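Local structure of envelope polyprotein (Puumala orthohantavirus, 5FXU) at residues G90-P95 and I109-L114; C193-K198 and L341-T346. The protein is the Gn glycoprotein of a hantavirus envelope, part of the antigenic viral surface, and probably acts together with Gc in host-cell entry. All coordinates share one frame; numbering follows the deposited sequence.

Contact 1 (G90-P95 and I109-L114); sequences GLCLVP and IACFDL
Phe112 pairs its backbone with the residues just before and just after Leu91. Its N-H binds Gly90 O at 3.1 Å, nearly straight at 160°. Its carbonyl accepts Cys92 N, also at 3.1 Å, but this bond is more bent (137°) and the donor stands above the carbonyl plane. This single backbone bridge pins a loop to strand 107-116 inside the hantavirus Gn head. Phe112 O takes a second, weaker donor: Leu91 CA approaches it at 3.2 Å in a CA-H...O contact. The disulfide Cys92-Cys111 then locks the same place covalently, one residue along on each segment. Just there the loop bends sharply. Cys92 is the centre of an inverse gamma turn, closed by Leu93 N to Leu91 O at 2.8 Å. The Phe112 ring doubles back toward the loop, with CG between the backbone N and the carbonyl carbon (chi1 57°). Leu91 N lies over one ring face and is itself bound by Gln55 OE1. Val125 and Phe126 of strand 120-130 pack against Phe112 and Cys92, respectively. Leu91 CD1 touches the ring at Phe112 CE2, 3.8 Å away, and its other methyl, CD2, meets Leu114 CD1 at 4.3 Å.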
# COMPACT_ATOMS: atom_id res chain seq x y z
N GLY A 90 4.34 1.77 13.36
CA GLY A 90 4.80 0.72 12.46
C GLY A 90 4.05 0.60 11.14
O GLY A 90 4.43 -0.21 10.30
N LEU A 91 3.00 1.39 10.93
CA LEU A 91 2.25 1.29 9.69
C LEU A 91 3.03 1.92 8.53
O LEU A 91 3.92 2.74 8.74
CB LEU A 91 0.86 1.92 9.79
CG LEU A 91 -0.19 0.97 10.36
CD1 LEU A 91 0.03 0.74 11.84
CD2 LEU A 91 -1.59 1.50 10.10
N CYS A 92 2.68 1.48 7.32
CA CYS A 92 3.31 1.97 6.11
C CYS A 92 2.85 3.37 5.75
O CYS A 92 2.12 3.55 4.79
CB CYS A 92 3.09 0.98 4.94
SG CYS A 92 3.88 -0.65 5.15
N LEU A 93 3.33 4.34 6.51
CA LEU A 93 3.23 5.76 6.22
C LEU A 93 4.65 6.23 5.97
O LEU A 93 5.37 6.63 6.89
CB LEU A 93 2.67 6.58 7.39
CG LEU A 93 1.17 6.70 7.52
CD1 LEU A 93 0.63 5.37 8.01
CD2 LEU A 93 0.82 7.80 8.50
N VAL A 94 5.06 6.18 4.73
CA VAL A 94 6.43 6.41 4.38
C VAL A 94 6.55 7.89 4.00
O VAL A 94 5.72 8.42 3.27
CB VAL A 94 6.84 5.47 3.24
CG1 VAL A 94 8.32 5.61 2.95
CG2 VAL A 94 6.50 4.03 3.62
N PRO A 95 7.57 8.59 4.52
CA PRO A 95 7.71 10.00 4.16
C PRO A 95 8.15 10.16 2.73
O PRO A 95 8.72 9.23 2.16
CB PRO A 95 8.80 10.52 5.10
CG PRO A 95 8.85 9.55 6.22
CD PRO A 95 8.50 8.22 5.61
N ILE A 109 13.26 -0.29 4.34
CA ILE A 109 11.94 0.07 4.87
C ILE A 109 11.24 -1.22 5.22
O ILE A 109 11.13 -2.11 4.38
CB ILE A 109 11.08 0.85 3.85
CG1 ILE A 109 11.68 2.22 3.55
CG2 ILE A 109 9.67 1.09 4.38
CD1 ILE A 109 12.75 2.20 2.46
N ALA A 110 10.81 -1.31 6.46
CA ALA A 110 10.01 -2.44 6.94
C ALA A 110 8.85 -1.86 7.72
O ALA A 110 9.06 -1.13 8.68
CB ALA A 110 10.84 -3.37 7.80
N CYS A 111 7.63 -2.19 7.30
CA CYS A 111 6.41 -1.63 7.86
C CYS A 111 5.26 -2.59 7.56
O CYS A 111 5.45 -3.59 6.87
CB CYS A 111 6.14 -0.26 7.25
SG CYS A 111 5.91 -0.26 5.45
N PHE A 112 4.08 -2.37 8.15
CA PHE A 112 2.93 -3.26 7.88
C PHE A 112 1.68 -2.46 7.60
O PHE A 112 1.60 -1.30 7.96
CB PHE A 112 2.74 -4.29 9.00
CG PHE A 112 2.57 -3.69 10.35
CD1 PHE A 112 3.68 -3.33 11.13
CD2 PHE A 112 1.30 -3.45 10.84
CE1 PHE A 112 3.50 -2.75 12.37
CE2 PHE A 112 1.11 -2.87 12.08
CZ PHE A 112 2.21 -2.51 12.84
N ASP A 113 0.75 -3.06 6.87
CA ASP A 113 -0.61 -2.55 6.73
C ASP A 113 -1.53 -3.54 7.48
O ASP A 113 -1.10 -4.64 7.82
CB ASP A 113 -1.00 -2.40 5.24
CG ASP A 113 -2.15 -1.37 5.01
OD1 ASP A 113 -2.80 -1.00 6.03
OD2 ASP A 113 -2.41 -0.94 3.81
N LEU A 114 -2.79 -3.15 7.70
CA LEU A 114 -3.74 -3.96 8.50
C LEU A 114 -5.00 -4.24 7.69
O LEU A 114 -5.52 -3.35 7.05
CB LEU A 114 -4.15 -3.23 9.76
CG LEU A 114 -3.04 -2.81 10.70
CD1 LEU A 114 -3.56 -1.88 11.79
CD2 LEU A 114 -2.40 -4.03 11.31

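Contact 2 (C193-K198 and L341-T346); sequences CFLIAK and LPLTWT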
# COMPACT_ATOMS: atom_id res chain seq x y z
N CYS A 193 2.28 -0.51 -4.15
CA CYS A 193 2.31 0.94 -4.06
C CYS A 193 1.99 1.44 -2.66
O CYS A 193 1.14 0.88 -1.99
CB CYS A 193 1.25 1.54 -4.99
SG CYS A 193 1.43 1.13 -6.71
N PHE A 194 2.66 2.52 -2.26
CA PHE A 194 2.53 3.12 -0.94
C PHE A 194 2.13 4.57 -1.11
O PHE A 194 2.69 5.27 -1.94
CB PHE A 194 3.84 2.97 -0.15
CG PHE A 194 4.30 1.55 -0.10
CD1 PHE A 194 4.97 0.99 -1.19
CD2 PHE A 194 3.97 0.74 0.97
CE1 PHE A 194 5.32 -0.36 -1.19
CE2 PHE A 194 4.34 -0.60 0.99
CZ PHE A 194 5.00 -1.17 -0.09
N LEU A 195 1.11 4.98 -0.37
CA LEU A 195 0.62 6.33 -0.41
C LEU A 195 1.51 7.27 0.38
O LEU A 195 1.74 7.06 1.58
CB LEU A 195 -0.80 6.39 0.17
CG LEU A 195 -1.45 7.76 0.12
CD1 LEU A 195 -1.76 8.15 -1.30
CD2 LEU A 195 -2.74 7.72 0.88
N ILE A 196 1.95 8.35 -0.26
CA ILE A 196 2.85 9.33 0.35
C ILE A 196 2.13 10.67 0.41
O ILE A 196 1.68 11.17 -0.63
CB ILE A 196 4.12 9.49 -0.50
CG1 ILE A 196 4.78 8.14 -0.85
CG2 ILE A 196 5.10 10.45 0.16
CD1 ILE A 196 5.17 7.29 0.32
N ALA A 197 2.04 11.28 1.59
CA ALA A 197 1.52 12.63 1.74
C ALA A 197 2.60 13.67 1.43
O ALA A 197 3.67 13.66 2.03
CB ALA A 197 1.02 12.84 3.14
N LYS A 198 2.28 14.55 0.49
CA LYS A 198 3.21 15.57 0.04
C LYS A 198 2.44 16.78 -0.50
O LYS A 198 1.77 16.72 -1.53
CB LYS A 198 4.15 14.99 -1.03
CG LYS A 198 5.18 15.95 -1.61
CD LYS A 198 6.16 16.43 -0.54
CE LYS A 198 7.26 17.34 -1.09
NZ LYS A 198 6.85 18.69 -1.58
N LEU A 341 -8.56 7.14 -0.16
CA LEU A 341 -7.49 6.46 -0.88
C LEU A 341 -6.82 5.50 0.07
O LEU A 341 -6.58 5.83 1.24
CB LEU A 341 -6.44 7.45 -1.38
CG LEU A 341 -6.85 8.31 -2.58
CD1 LEU A 341 -5.94 9.51 -2.70
CD2 LEU A 341 -6.82 7.51 -3.86
N PRO A 342 -6.49 4.30 -0.42
CA PRO A 342 -5.86 3.34 0.48
C PRO A 342 -4.38 3.65 0.71
O PRO A 342 -3.71 4.19 -0.19
CB PRO A 342 -6.05 2.02 -0.25
CG PRO A 342 -6.07 2.40 -1.72
CD PRO A 342 -6.77 3.72 -1.75
N LEU A 343 -3.87 3.27 1.89
CA LEU A 343 -2.47 3.49 2.25
C LEU A 343 -1.50 2.64 1.44
O LEU A 343 -0.42 3.11 1.09
CB LEU A 343 -2.23 3.23 3.75
CG LEU A 343 -2.83 4.20 4.74
CD1 LEU A 343 -1.95 4.19 5.99
CD2 LEU A 343 -2.99 5.62 4.23
N THR A 344 -1.89 1.40 1.19
CA THR A 344 -1.15 0.51 0.30
C THR A 344 -2.11 -0.08 -0.72
O THR A 344 -3.31 -0.12 -0.49
CB THR A 344 -0.48 -0.65 1.04
OG1 THR A 344 -1.47 -1.58 1.50
CG2 THR A 344 0.35 -0.12 2.22
N TRP A 345 -1.55 -0.50 -1.84
CA TRP A 345 -2.35 -1.01 -2.96
C TRP A 345 -1.51 -2.04 -3.71
O TRP A 345 -0.36 -1.76 -4.07
CB TRP A 345 -2.75 0.12 -3.91
CG TRP A 345 -3.66 -0.34 -5.03
CD1 TRP A 345 -5.02 -0.36 -5.01
CD2 TRP A 345 -3.27 -0.83 -6.31
NE1 TRP A 345 -5.51 -0.84 -6.20
CE2 TRP A 345 -4.45 -1.14 -7.02
CE3 TRP A 345 -2.03 -1.04 -6.94
CZ2 TRP A 345 -4.44 -1.65 -8.34
CZ3 TRP A 345 -2.01 -1.55 -8.25
CH2 TRP A 345 -3.21 -1.84 -8.94
N THR A 346 -2.08 -3.22 -3.90
CA THR A 346 -1.43 -4.32 -4.57
C THR A 346 -2.32 -4.73 -5.74
O THR A 346 -3.52 -4.95 -5.59
CB THR A 346 -1.17 -5.50 -3.60
OG1 THR A 346 -0.34 -5.05 -2.51
CG2 THR A 346 -0.43 -6.62 -4.30
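Leu343 O receives the shortest bond of the contact, from Leu195 N at 2.8 Å and nearly straight (167°). The same oxygen is also approached by Phe194 CA, in a longer CA-H...O contact. Further along, Cys193 and Trp345 form an antiparallel hydrogen-bonded pair. Cys193 N binds Trp345 O at 2.9 Å, and Trp345 N returns a bond to Cys193 O at 3.0 Å. Cys193 O is also met by Thr344 CA at 3.3 Å. Strands 193-197 and 344-346 thus run antiparallel, at 156° between their directions. Regular pairing stops at Leu343, whose helix-like backbone angles interrupt strand 340-354.

The two sheet faces carry different pairs. On one, Cys193 SG sits obliquely by the six-membered ring of Trp345, 4.1 Å from CE3, a sulfur-aromatic contact. On the other, Phe194 CD2 touches Thr344 CG2 at 3.9 Å, in the non-hydrogen-bonded pair. With CG anti to its backbone N (chi1 -177°), Leu195 brings CD2 to Leu343 CD2 at 4.0 Å, the two side chains crossing at about a right angle, and to Leu341 CB at 4.3 Å.

The Cys193-Cys232 disulfide ties strand 185-197 to its other neighbour, strand 228-234. Helix 249-260 packs on the Cys193 and Trp345 face, and Trp345 NE1 is bound by Ala261 O. Leu208 of helix 208-216 covers Leu195 and Leu341. On the Phe194 and Thr344 face, the Phe194 ring meets Phe126 of strand 120-130 edge to face.

From the N terminus, contact 1 first closes a short loop, with 13 residues between its segments, that includes helix 102-105. It is complete before contact 2 opens, so the two neither nest nor cross. Contact 2 closes a much longer excursion of 142 residues, which includes helices 208-216 and 249-260. It brings the late strand 340-354 back beside strand 185-197. The centres of contact 1 and contact 2 lie about 10 Å apart. Asp113 OD2 and Thr344 OG1 probably share a hydrogen bond at 2.6 Å. Leu93 packs on Leu343, and Val94 and Pro95 pack on Ile196. Strand 107-116 is thus bonded to strand 340-354, and the loop after strand 79-89 packs on both later strands.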